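Local coordinates for hemolysin-related protein (Vibrio cholerae serotype O1, PDB 6MLT) that is a secreted, metal-binding matrix protein of the biofilm, probably helping cells adhere through a beta-propeller and a carbohydrate-binding beta-prism lectin domain, at residues I58-E63 with Y98-A103; W213-N218 with L237-P242; A254-E257 with S261-W264; S281-P286 with V453-A458; V491-R496 with R500-Q505. All coordinates share one frame; numbering follows the deposited sequence.

Interaction 1: residues I58-E63 with Y98-A103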
# COMPACT_ATOMS: atom_id res chain seq x y z
N ILE A 58 21.89 -1.59 -0.41
CA ILE A 58 22.39 -2.77 0.30
C ILE A 58 22.02 -4.01 -0.51
O ILE A 58 20.85 -4.20 -0.86
CB ILE A 58 21.82 -2.87 1.72
CG1 ILE A 58 22.31 -1.70 2.57
CG2 ILE A 58 22.24 -4.20 2.36
CD1 ILE A 58 21.52 -1.52 3.86
N VAL A 59 23.02 -4.85 -0.77
CA VAL A 59 22.84 -6.12 -1.47
C VAL A 59 23.66 -7.19 -0.77
O VAL A 59 24.52 -6.89 0.07
CB VAL A 59 23.25 -6.02 -2.96
CG1 VAL A 59 22.33 -5.06 -3.69
CG2 VAL A 59 24.69 -5.58 -3.10
N VAL A 60 23.38 -8.44 -1.11
CA VAL A 60 24.15 -9.59 -0.65
C VAL A 60 24.76 -10.25 -1.87
O VAL A 60 24.04 -10.62 -2.81
CB VAL A 60 23.27 -10.57 0.14
CG1 VAL A 60 24.12 -11.70 0.72
CG2 VAL A 60 22.49 -9.84 1.25
N THR A 61 26.08 -10.40 -1.88
CA THR A 61 26.80 -10.95 -3.02
C THR A 61 27.24 -12.39 -2.75
O THR A 61 27.59 -12.74 -1.62
CB THR A 61 28.02 -10.10 -3.38
OG1 THR A 61 28.96 -10.08 -2.29
CG2 THR A 61 27.61 -8.67 -3.69
N PHE A 62 27.24 -13.21 -3.80
CA PHE A 62 27.71 -14.59 -3.72
C PHE A 62 28.61 -14.91 -4.91
O PHE A 62 28.66 -14.18 -5.90
CB PHE A 62 26.54 -15.59 -3.67
CG PHE A 62 25.66 -15.58 -4.88
CD1 PHE A 62 24.60 -14.69 -4.97
CD2 PHE A 62 25.88 -16.46 -5.93
CE1 PHE A 62 23.78 -14.69 -6.08
CE2 PHE A 62 25.06 -16.45 -7.04
CZ PHE A 62 24.01 -15.57 -7.12
N GLU A 63 29.31 -16.04 -4.80
CA GLU A 63 30.26 -16.49 -5.81
C GLU A 63 29.64 -17.56 -6.68
O GLU A 63 28.98 -18.47 -6.18
CB GLU A 63 31.53 -17.04 -5.16
CG GLU A 63 32.56 -17.55 -6.17
CD GLU A 63 33.68 -18.36 -5.53
OE1 GLU A 63 33.58 -18.71 -4.34
OE2 GLU A 63 34.67 -18.65 -6.25
N TYR A 98 17.46 -13.85 0.10
CA TYR A 98 16.46 -12.96 0.68
C TYR A 98 17.10 -11.61 0.98
O TYR A 98 18.20 -11.54 1.54
CB TYR A 98 15.87 -13.55 1.96
CG TYR A 98 15.09 -14.83 1.76
CD1 TYR A 98 13.72 -14.79 1.49
CD2 TYR A 98 15.71 -16.07 1.85
CE1 TYR A 98 13.00 -15.96 1.31
CE2 TYR A 98 14.99 -17.24 1.67
CZ TYR A 98 13.64 -17.18 1.40
OH TYR A 98 12.91 -18.33 1.22
N ALA A 99 16.41 -10.54 0.62
CA ALA A 99 16.89 -9.22 0.96
C ALA A 99 16.87 -9.04 2.48
O ALA A 99 15.93 -9.49 3.14
CB ALA A 99 16.04 -8.14 0.30
N PRO A 100 17.88 -8.41 3.05
CA PRO A 100 17.78 -8.00 4.46
C PRO A 100 16.76 -6.88 4.62
O PRO A 100 16.11 -6.49 3.65
CB PRO A 100 19.20 -7.53 4.81
CG PRO A 100 19.84 -7.21 3.53
CD PRO A 100 19.18 -8.05 2.46
N ALA A 101 16.58 -6.41 5.85
CA ALA A 101 15.67 -5.31 6.15
C ALA A 101 16.41 -4.28 6.98
O ALA A 101 17.30 -4.62 7.76
CB ALA A 101 14.43 -5.78 6.91
N ALA A 102 16.04 -3.01 6.84
CA ALA A 102 16.77 -1.95 7.50
C ALA A 102 15.83 -0.88 8.02
O ALA A 102 14.78 -0.60 7.42
CB ALA A 102 17.80 -1.31 6.56
N ALA A 103 16.22 -0.27 9.13
CA ALA A 103 15.48 0.83 9.73
C ALA A 103 16.28 1.33 10.92
O ALA A 103 17.18 0.65 11.41
CB ALA A 103 14.08 0.41 10.19
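Pro100 meets Ile58 and Val60, the two side chains that strand 56-63 turns toward it. The tight part of the contact is confined to these three residues and is wholly apolar. Methyl CG2 of Ile58 lies 4.0 Å from CG of Pro100. Methyl CG2 of Val60 lies 4.0 Å from CD of Pro100. The proline ring therefore offers two neighbouring carbons to two methyls that are two residues apart, on the same face of the strand. The side chains of Ile58 and Pro100 are skewed against each other, while those of Val60 and Pro100 run past one another in opposite senses. With CG1 of Ile58 beside the backbone N (chi1 -65°), CG2 is anti to that N and reaches the ring. The contact is looser away from the proline. CB of Ala102 stays 4.6 Å from CD1 of Ile58. Farther along, the strand runs away from 98-103 toward the exposed Glu63. The three touching residues are all buried. Around them, Ile58 also packs on Val38 of strand 36-38 and on Ile113 of strand 112-115, and Pro100 rests on Ser115, so the contact lies between two successive antiparallel sheets.

Interaction 2: residues W213-N218 with L237-P242; sequences WQYQAN and LVVSVP
The indole of Trp213 meets Leu237 at its edge, near the ring plane: CH2 lies 4.1 Å from methyl CD2 of the leucine. The backbone N of Tyr215 lies at the edge of the same indole, in its plane. The phenol ring of Tyr215 is approached obliquely, with CE2 at 4.5 Å from CG2 of Val239. The ring also packs on Ala254 and Leu256. The Tyr215 hydroxyl is hydrogen-bonded to Glu252 of strand 252-256, which ties the ring to that strand. The third pair is the closest. CB of Ala217 sits 3.9 Å from CG2 of Val241, the methyl that lies beside the valine's own backbone N (chi1 179° for CG1). Trp213, Tyr215 and Ala217 thus meet Leu237, Val239 and Val241 in step, every second residue on each side. The two chain directions differ by 34°, and the CA atoms of Tyr215 and Val239 are 9.7 Å apart. This is side-chain packing rather than strand pairing. The segment 213-218 leaves an outermost strand, 211-214, of one four-stranded antiparallel sheet, and 237-242 lies on the inner strand 236-241 of the next. Such packing between successive four-stranded sheets is the arrangement of beta-propeller blades.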
# COMPACT_ATOMS: atom_id res chain seq x y z
N TRP A 213 -6.73 -17.66 12.17
CA TRP A 213 -7.25 -18.48 11.09
C TRP A 213 -6.12 -18.84 10.15
O TRP A 213 -5.00 -18.32 10.25
CB TRP A 213 -8.38 -17.77 10.34
CG TRP A 213 -8.09 -16.39 9.81
CD1 TRP A 213 -8.52 -15.21 10.35
CD2 TRP A 213 -7.36 -16.05 8.62
NE1 TRP A 213 -8.09 -14.16 9.57
CE2 TRP A 213 -7.38 -14.65 8.51
CE3 TRP A 213 -6.69 -16.80 7.65
CZ2 TRP A 213 -6.76 -13.97 7.46
CZ3 TRP A 213 -6.07 -16.13 6.61
CH2 TRP A 213 -6.10 -14.72 6.53
N GLN A 214 -6.43 -19.73 9.22
CA GLN A 214 -5.42 -20.25 8.32
C GLN A 214 -6.05 -20.55 6.97
O GLN A 214 -7.07 -21.23 6.90
CB GLN A 214 -4.79 -21.52 8.90
CG GLN A 214 -3.65 -22.08 8.10
CD GLN A 214 -2.89 -23.13 8.89
OE1 GLN A 214 -2.33 -22.83 9.95
NE2 GLN A 214 -2.90 -24.36 8.41
N TYR A 215 -5.44 -20.03 5.91
CA TYR A 215 -5.87 -20.34 4.55
C TYR A 215 -5.28 -21.68 4.15
O TYR A 215 -4.05 -21.86 4.18
CB TYR A 215 -5.43 -19.24 3.59
CG TYR A 215 -5.85 -19.50 2.16
CD1 TYR A 215 -7.18 -19.62 1.82
CD2 TYR A 215 -4.90 -19.64 1.15
CE1 TYR A 215 -7.58 -19.86 0.52
CE2 TYR A 215 -5.28 -19.89 -0.16
CZ TYR A 215 -6.63 -20.00 -0.46
OH TYR A 215 -7.04 -20.24 -1.75
N GLN A 216 -6.13 -22.62 3.77
CA GLN A 216 -5.70 -23.95 3.36
C GLN A 216 -5.26 -23.89 1.90
O GLN A 216 -6.07 -23.65 1.00
CB GLN A 216 -6.82 -24.97 3.55
N ALA A 217 -3.97 -24.10 1.66
CA ALA A 217 -3.39 -24.10 0.33
C ALA A 217 -2.76 -25.46 0.05
O ALA A 217 -2.59 -26.29 0.94
CB ALA A 217 -2.35 -22.99 0.19
N ASN A 218 -2.41 -25.68 -1.21
CA ASN A 218 -1.84 -26.94 -1.66
C ASN A 218 -0.32 -27.00 -1.54
O ASN A 218 0.26 -28.05 -1.79
CB ASN A 218 -2.28 -27.20 -3.10
CG ASN A 218 -3.79 -27.21 -3.26
OD1 ASN A 218 -4.37 -26.47 -4.07
ND2 ASN A 218 -4.45 -28.03 -2.47
N LEU A 237 -6.27 -9.25 1.45
CA LEU A 237 -4.95 -9.87 1.45
C LEU A 237 -4.77 -10.63 0.15
O LEU A 237 -5.62 -11.46 -0.20
CB LEU A 237 -4.83 -10.80 2.66
CG LEU A 237 -3.47 -11.34 3.09
CD1 LEU A 237 -2.54 -10.21 3.51
CD2 LEU A 237 -3.68 -12.32 4.24
N VAL A 238 -3.70 -10.34 -0.57
CA VAL A 238 -3.35 -11.05 -1.80
C VAL A 238 -2.21 -12.02 -1.48
O VAL A 238 -1.20 -11.61 -0.90
CB VAL A 238 -2.92 -10.08 -2.91
CG1 VAL A 238 -2.75 -10.83 -4.22
CG2 VAL A 238 -3.95 -8.97 -3.07
N VAL A 239 -2.36 -13.28 -1.87
CA VAL A 239 -1.39 -14.31 -1.55
C VAL A 239 -1.03 -15.11 -2.80
O VAL A 239 -1.86 -15.31 -3.69
CB VAL A 239 -1.90 -15.26 -0.44
CG1 VAL A 239 -2.25 -14.48 0.82
CG2 VAL A 239 -3.11 -16.06 -0.93
N SER A 240 0.22 -15.58 -2.84
CA SER A 240 0.75 -16.38 -3.94
C SER A 240 1.25 -17.72 -3.42
O SER A 240 1.97 -17.77 -2.42
CB SER A 240 1.90 -15.66 -4.66
OG SER A 240 1.45 -14.54 -5.41
N VAL A 241 0.89 -18.80 -4.12
CA VAL A 241 1.42 -20.13 -3.87
C VAL A 241 2.16 -20.57 -5.14
O VAL A 241 1.51 -20.88 -6.14
CB VAL A 241 0.31 -21.13 -3.52
CG1 VAL A 241 0.89 -22.53 -3.29
CG2 VAL A 241 -0.47 -20.66 -2.30
N PRO A 242 3.49 -20.60 -5.15
CA PRO A 242 4.20 -20.90 -6.40
C PRO A 242 4.26 -22.38 -6.74
O PRO A 242 4.28 -22.75 -7.92
CB PRO A 242 5.61 -20.34 -6.15
CG PRO A 242 5.77 -20.34 -4.66
CD PRO A 242 4.40 -20.10 -4.10

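Interaction 3: residues A254-E257 with S261-W264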
# COMPACT_ATOMS: atom_id res chain seq x y z
N ALA A 254 -4.54 -15.70 -4.95
CA ALA A 254 -5.83 -15.59 -4.30
C ALA A 254 -5.92 -14.26 -3.57
O ALA A 254 -4.91 -13.69 -3.13
CB ALA A 254 -6.06 -16.74 -3.32
N VAL A 255 -7.14 -13.76 -3.46
CA VAL A 255 -7.45 -12.59 -2.65
C VAL A 255 -8.33 -13.07 -1.50
O VAL A 255 -9.40 -13.66 -1.73
CB VAL A 255 -8.15 -11.49 -3.46
CG1 VAL A 255 -8.53 -10.33 -2.56
CG2 VAL A 255 -7.24 -11.02 -4.59
N LEU A 256 -7.89 -12.80 -0.28
CA LEU A 256 -8.61 -13.19 0.92
C LEU A 256 -9.18 -11.95 1.60
O LEU A 256 -8.58 -10.87 1.56
CB LEU A 256 -7.69 -13.92 1.89
CG LEU A 256 -6.86 -15.06 1.31
CD1 LEU A 256 -5.95 -15.63 2.37
CD2 LEU A 256 -7.77 -16.13 0.73
N GLU A 257 -10.34 -12.12 2.22
CA GLU A 257 -10.91 -11.10 3.08
C GLU A 257 -10.19 -11.11 4.43
O GLU A 257 -9.40 -12.02 4.74
CB GLU A 257 -12.40 -11.35 3.28
CG GLU A 257 -13.20 -11.53 1.99
CD GLU A 257 -13.35 -10.24 1.19
OE1 GLU A 257 -12.95 -9.17 1.70
OE2 GLU A 257 -13.89 -10.29 0.06
N SER A 261 -11.64 -15.68 4.57
CA SER A 261 -12.48 -16.25 3.53
C SER A 261 -11.98 -15.80 2.15
O SER A 261 -11.34 -14.76 2.00
CB SER A 261 -13.94 -15.86 3.73
OG SER A 261 -14.13 -14.46 3.63
N VAL A 262 -12.27 -16.61 1.14
CA VAL A 262 -11.75 -16.37 -0.20
C VAL A 262 -12.67 -15.38 -0.91
O VAL A 262 -13.87 -15.63 -1.04
CB VAL A 262 -11.64 -17.67 -1.01
CG1 VAL A 262 -11.24 -17.39 -2.46
CG2 VAL A 262 -10.63 -18.61 -0.36
N LYS A 263 -12.10 -14.28 -1.40
CA LYS A 263 -12.83 -13.42 -2.32
C LYS A 263 -12.82 -14.03 -3.72
O LYS A 263 -13.87 -14.23 -4.33
CB LYS A 263 -12.21 -12.02 -2.35
CG LYS A 263 -12.99 -11.04 -3.21
CD LYS A 263 -12.29 -9.69 -3.32
CE LYS A 263 -12.99 -8.82 -4.36
NZ LYS A 263 -12.49 -7.42 -4.34
N TRP A 264 -11.63 -14.31 -4.25
CA TRP A 264 -11.50 -15.09 -5.47
C TRP A 264 -10.10 -15.71 -5.49
O TRP A 264 -9.19 -15.26 -4.78
CB TRP A 264 -11.74 -14.26 -6.73
CG TRP A 264 -10.88 -13.02 -6.87
CD1 TRP A 264 -11.22 -11.76 -6.49
CD2 TRP A 264 -9.56 -12.94 -7.44
NE1 TRP A 264 -10.19 -10.89 -6.78
CE2 TRP A 264 -9.16 -11.59 -7.36
CE3 TRP A 264 -8.69 -13.87 -8.00
CZ2 TRP A 264 -7.92 -11.15 -7.83
CZ3 TRP A 264 -7.45 -13.43 -8.46
CH2 TRP A 264 -7.08 -12.09 -8.37
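Ser261 opens the pairing through its carbonyl, which accepts a nearly straight bond from the N of Glu257 (2.8 Å). OG of Ser261 lies 3.5 Å from CG of Glu257, but its hydrogen-bonding partner is Asp259 in the turn. Val262 comes next, opposite Leu256 in a non-hydrogen-bonded antiparallel pair. Here methyl CG2 of Val262 touches CD2 of Leu256 at 3.9 Å, the two side chains crossing at a slant. Lys263 then gives its backbone N to the O of Val255 at 2.8 Å. Its extended chain runs alongside Val255, and CB of Lys263 passes 3.4 Å from OE2 of Glu257. Lys263 NZ does not meet the Glu257 carboxylate and is bonded to the O of Ala458 instead. Trp264 also faces Val255, which makes this a classic beta bulge. The N of Val255 is bonded to the O of Trp264 at 2.9 Å. The indole, brought across by chi1 55°, lies with one face under Val255. CB of the valine stands 4.1 Å from the centroid of the five-membered ring of Trp264, a CH-pi contact. Methyl CG2 of Val255 lies over the same face toward the rim, 3.3 Å from CZ2 of Trp264. Strands 252-256 and 262-266 thus form a hairpin at the outer end of a four-stranded propeller-type sheet. Its chemistry implies a carbonyl, that of Val255, accepting one good bond from Lys263 N and one weak bond from Trp264 N, as the bulge places both residues opposite the valine.

Interaction 4: residues S281-P286 with V453-A458; sequences SFLGKP and VDMYDA
The loop 281-286 does not pair with strand 452-457; the backbones stay well apart, with the CA atoms of Phe282 and Met455 at 8.7 Å and those of Leu283 and Asp457 at 7.9 Å. Methyl CE of Met455 sits over one face of the Phe282 ring, displaced toward the rim, 3.4 Å from CG of Phe282. From the ring centroid the same CE of Met455 is 3.8 Å away, 27° off the normal, so this is a CH-pi contact. The sulfur takes an oblique position, with SD of Met455 3.7 Å from CD2 of Phe282, which adds a Met-aromatic contact. Two bends in the methionine chain (chi2 74°, chi3 70°) fold the methyl back onto the ring. The strand is an inner one of a four-stranded antiparallel sheet that also holds strand 277-279. The loop lies before strand 295-301 and 453-458 after strand 428-435, so the contact brings together chain from before and after the sheets between them, which include the lectin-like ones. Phe282 and Met455 also touch Val491 of strand 490-494 in the next sheet. CD2 of Leu283 lies 4.1 Å from CG of Met455, the two side chains running antiparallel past one another. CD1 of Leu283 rests 3.8 Å from CB of Asp457. The aspartate carboxylate leads away from the leucine, and its OD1 accepts bonds from the backbone N atoms of Gln459 and Asn461.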
# COMPACT_ATOMS: atom_id res chain seq x y z
N SER A 281 -2.34 1.23 -8.43
CA SER A 281 -3.20 1.88 -9.41
C SER A 281 -2.59 1.67 -10.79
O SER A 281 -1.84 2.49 -11.31
CB SER A 281 -3.35 3.37 -9.09
OG SER A 281 -3.90 3.57 -7.81
N PHE A 282 -2.91 0.51 -11.38
CA PHE A 282 -2.38 0.11 -12.67
C PHE A 282 -3.34 0.36 -13.82
O PHE A 282 -2.89 0.48 -14.97
CB PHE A 282 -2.06 -1.39 -12.68
CG PHE A 282 -0.89 -1.80 -11.83
CD1 PHE A 282 0.38 -1.33 -12.10
CD2 PHE A 282 -1.06 -2.73 -10.81
CE1 PHE A 282 1.46 -1.74 -11.33
CE2 PHE A 282 0.03 -3.15 -10.05
CZ PHE A 282 1.28 -2.65 -10.32
N LEU A 283 -4.64 0.36 -13.55
CA LEU A 283 -5.66 0.39 -14.59
C LEU A 283 -6.26 1.78 -14.78
O LEU A 283 -7.08 1.96 -15.68
CB LEU A 283 -6.76 -0.61 -14.25
CG LEU A 283 -6.29 -2.02 -13.88
CD1 LEU A 283 -7.49 -2.94 -13.68
CD2 LEU A 283 -5.36 -2.56 -14.94
N GLY A 284 -5.86 2.74 -13.96
CA GLY A 284 -6.39 4.09 -14.05
C GLY A 284 -5.87 4.89 -12.88
O GLY A 284 -5.27 4.36 -11.95
N LYS A 285 -6.08 6.20 -12.96
CA LYS A 285 -5.70 7.05 -11.85
C LYS A 285 -6.69 6.85 -10.70
O LYS A 285 -7.86 6.58 -10.93
CB LYS A 285 -5.68 8.52 -12.28
N PRO A 286 -6.23 6.95 -9.45
CA PRO A 286 -7.17 6.84 -8.32
C PRO A 286 -8.39 7.75 -8.46
O PRO A 286 -9.49 7.35 -8.05
CB PRO A 286 -6.31 7.23 -7.11
CG PRO A 286 -4.92 6.85 -7.50
CD PRO A 286 -4.83 7.09 -8.99
N VAL A 453 3.89 -12.62 -17.20
CA VAL A 453 3.45 -11.63 -16.22
C VAL A 453 1.99 -11.34 -16.50
O VAL A 453 1.63 -10.92 -17.60
CB VAL A 453 4.30 -10.35 -16.30
CG1 VAL A 453 3.76 -9.28 -15.34
CG2 VAL A 453 5.76 -10.65 -15.99
N ASP A 454 1.14 -11.54 -15.49
CA ASP A 454 -0.31 -11.40 -15.62
C ASP A 454 -0.82 -10.30 -14.70
O ASP A 454 -0.44 -10.22 -13.54
CB ASP A 454 -1.02 -12.72 -15.29
CG ASP A 454 -0.74 -13.81 -16.32
OD1 ASP A 454 -0.16 -13.47 -17.37
OD2 ASP A 454 -1.08 -14.98 -16.07
N MET A 455 -1.73 -9.48 -15.24
CA MET A 455 -2.38 -8.41 -14.51
C MET A 455 -3.85 -8.77 -14.31
O MET A 455 -4.54 -9.13 -15.27
CB MET A 455 -2.27 -7.09 -15.28
CG MET A 455 -3.07 -5.92 -14.68
SD MET A 455 -2.31 -5.26 -13.20
CE MET A 455 -0.85 -4.49 -13.90
N TYR A 456 -4.32 -8.66 -13.07
CA TYR A 456 -5.70 -8.92 -12.71
C TYR A 456 -6.35 -7.66 -12.15
O TYR A 456 -5.69 -6.85 -11.48
CB TYR A 456 -5.78 -10.04 -11.66
CG TYR A 456 -5.56 -11.41 -12.25
CD1 TYR A 456 -4.27 -11.89 -12.48
CD2 TYR A 456 -6.63 -12.22 -12.61
CE1 TYR A 456 -4.06 -13.14 -13.02
CE2 TYR A 456 -6.42 -13.47 -13.16
CZ TYR A 456 -5.14 -13.92 -13.37
OH TYR A 456 -4.93 -15.16 -13.92
N ASP A 457 -7.65 -7.49 -12.39
CA ASP A 457 -8.38 -6.42 -11.73
C ASP A 457 -8.83 -6.89 -10.34
O ASP A 457 -8.59 -8.02 -9.92
CB ASP A 457 -9.54 -5.92 -12.60
CG ASP A 457 -10.68 -6.92 -12.72
OD1 ASP A 457 -10.75 -7.91 -11.96
OD2 ASP A 457 -11.52 -6.70 -13.62
N ALA A 458 -9.48 -5.98 -9.60
CA ALA A 458 -9.84 -6.28 -8.21
C ALA A 458 -10.82 -7.44 -8.09
O ALA A 458 -10.89 -8.06 -7.02
CB ALA A 458 -10.43 -5.03 -7.55

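Interaction 5: residues V491-R496 with R500-Q505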
# COMPACT_ATOMS: atom_id res chain seq x y z
N VAL A 491 4.64 -1.34 -14.64
CA VAL A 491 5.11 -2.57 -14.02
C VAL A 491 6.57 -2.79 -14.39
O VAL A 491 6.95 -2.67 -15.56
CB VAL A 491 4.27 -3.79 -14.45
CG1 VAL A 491 4.67 -5.02 -13.63
CG2 VAL A 491 2.79 -3.50 -14.32
N LEU A 492 7.38 -3.14 -13.40
CA LEU A 492 8.79 -3.45 -13.59
C LEU A 492 8.95 -4.96 -13.43
O LEU A 492 8.58 -5.51 -12.39
CB LEU A 492 9.68 -2.71 -12.60
CG LEU A 492 9.71 -1.19 -12.67
CD1 LEU A 492 8.45 -0.58 -12.06
CD2 LEU A 492 10.94 -0.68 -11.96
N VAL A 493 9.49 -5.61 -14.46
CA VAL A 493 9.56 -7.06 -14.53
C VAL A 493 10.97 -7.47 -14.94
O VAL A 493 11.73 -6.69 -15.52
CB VAL A 493 8.52 -7.65 -15.51
CG1 VAL A 493 7.13 -7.11 -15.21
CG2 VAL A 493 8.91 -7.36 -16.96
N GLN A 494 11.29 -8.73 -14.68
CA GLN A 494 12.60 -9.30 -14.92
C GLN A 494 12.41 -10.73 -15.42
O GLN A 494 11.53 -11.44 -14.92
CB GLN A 494 13.44 -9.30 -13.64
CG GLN A 494 14.75 -10.06 -13.72
CD GLN A 494 15.79 -9.32 -14.55
OE1 GLN A 494 16.00 -8.12 -14.36
NE2 GLN A 494 16.43 -10.01 -15.47
N ASP A 495 13.20 -11.14 -16.41
CA ASP A 495 13.25 -12.56 -16.74
C ASP A 495 14.70 -13.04 -16.78
O ASP A 495 15.52 -12.52 -16.02
CB ASP A 495 12.49 -12.86 -18.05
CG ASP A 495 13.14 -12.29 -19.31
OD1 ASP A 495 14.22 -11.67 -19.27
OD2 ASP A 495 12.52 -12.50 -20.38
N ARG A 496 15.02 -14.04 -17.60
CA ARG A 496 16.38 -14.57 -17.57
C ARG A 496 17.40 -13.58 -18.13
O ARG A 496 18.55 -13.57 -17.70
CB ARG A 496 16.46 -15.89 -18.35
CG ARG A 496 15.61 -17.04 -17.78
CD ARG A 496 15.93 -17.36 -16.32
NE ARG A 496 17.33 -17.71 -16.09
CZ ARG A 496 17.87 -18.89 -16.37
NH1 ARG A 496 17.13 -19.86 -16.90
NH2 ARG A 496 19.16 -19.11 -16.12
N ARG A 500 12.29 -5.25 -17.95
CA ARG A 500 11.38 -4.52 -18.82
C ARG A 500 10.40 -3.69 -18.00
O ARG A 500 10.11 -4.00 -16.84
CB ARG A 500 10.62 -5.46 -19.76
CG ARG A 500 11.52 -6.13 -20.80
CD ARG A 500 10.72 -7.05 -21.71
NE ARG A 500 10.15 -8.18 -20.99
CZ ARG A 500 9.23 -9.00 -21.48
NH1 ARG A 500 8.75 -8.81 -22.70
NH2 ARG A 500 8.76 -10.00 -20.74
N ILE A 501 9.90 -2.64 -18.63
CA ILE A 501 8.85 -1.79 -18.08
C ILE A 501 7.60 -2.02 -18.92
O ILE A 501 7.64 -1.90 -20.16
CB ILE A 501 9.25 -0.31 -18.09
CG1 ILE A 501 10.55 -0.12 -17.30
CG2 ILE A 501 8.12 0.56 -17.52
CD1 ILE A 501 11.18 1.25 -17.51
N LEU A 502 6.49 -2.35 -18.26
CA LEU A 502 5.24 -2.67 -18.93
C LEU A 502 4.17 -1.63 -18.58
O LEU A 502 4.07 -1.18 -17.44
CB LEU A 502 4.74 -4.05 -18.54
CG LEU A 502 5.74 -5.21 -18.68
CD1 LEU A 502 5.08 -6.53 -18.30
CD2 LEU A 502 6.29 -5.28 -20.11
N ASP A 503 3.36 -1.28 -19.58
CA ASP A 503 2.24 -0.39 -19.35
C ASP A 503 1.24 -1.05 -18.42
O ASP A 503 0.89 -2.23 -18.59
CB ASP A 503 1.59 -0.04 -20.69
CG ASP A 503 0.37 0.84 -20.54
OD1 ASP A 503 0.53 2.01 -20.11
OD2 ASP A 503 -0.74 0.37 -20.85
N GLY A 504 0.78 -0.30 -17.41
CA GLY A 504 -0.12 -0.88 -16.42
C GLY A 504 -1.44 -1.33 -17.02
O GLY A 504 -1.98 -2.37 -16.63
N GLN A 505 -1.98 -0.56 -17.96
CA GLN A 505 -3.31 -0.84 -18.47
C GLN A 505 -3.33 -1.95 -19.51
O GLN A 505 -4.34 -2.65 -19.64
CB GLN A 505 -3.91 0.43 -19.07
CG GLN A 505 -4.32 1.48 -18.05
CD GLN A 505 -4.84 2.75 -18.68
OE1 GLN A 505 -6.04 2.95 -18.81
NE2 GLN A 505 -3.93 3.63 -19.07
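Val493 lies across two side chains of the partner strand. It meets Leu502 at about a right angle, with methyl CG1 3.8 Å from CD1 of the leucine. It crosses Arg500 at a slant, with CG2 3.8 Å from CB of the arginine. In Val493, CG1 stands opposite the carbonyl carbon (chi1 -51°), which sends that methyl to Leu502 and leaves CG2 for Arg500. Val491 is on the same face, its CB 4.1 Å from CB of Leu502. Leu492 and Ile501 form a pair on the other face. Beneath the side chains, strands 490-494 and 498-502 make an antiparallel hairpin; the axes of 491-494 and 500-502 come within 4.8 Å. Both are inner strands of a four-stranded antiparallel sheet, consistent with a propeller blade. Val491 and Leu502 exchange two backbone hydrogen bonds, and so do Val493 and Arg500. The guanidinium of Arg500 is bonded through NH2 to Asn468 and to the O of Ala467. OD2 of Asp495 lies 4.5 Å from NH2 of Arg500, well out of the guanidinium plane, and forms a salt bridge with Arg498. The chemistry implies a buried, mainly apolar face in which the Arg500 guanidinium is met by polar partners beyond the hairpin.

From the N terminus, the five contacts close one after another, and none nests within or crosses another. Interaction 1 closes a loop of 34 residues and joins the sheet of strand 56-63 to the next. Interaction 2 again links successive sheets, over 18 residues. Interaction 3 is a short hairpin in the sheet that interaction 2 enters: strands 236-241 and 252-256 are neighbours there. Interaction 4 spans 166 residues, the beta-prism lectin among them. Trp264 of interaction 3 is hydrogen-bonded to Ala458, the last residue of interaction 4. Interaction 5 is a hairpin in the following sheet, touching interaction 4 where Phe282 meets Val491. Interaction 1 touches none of the others.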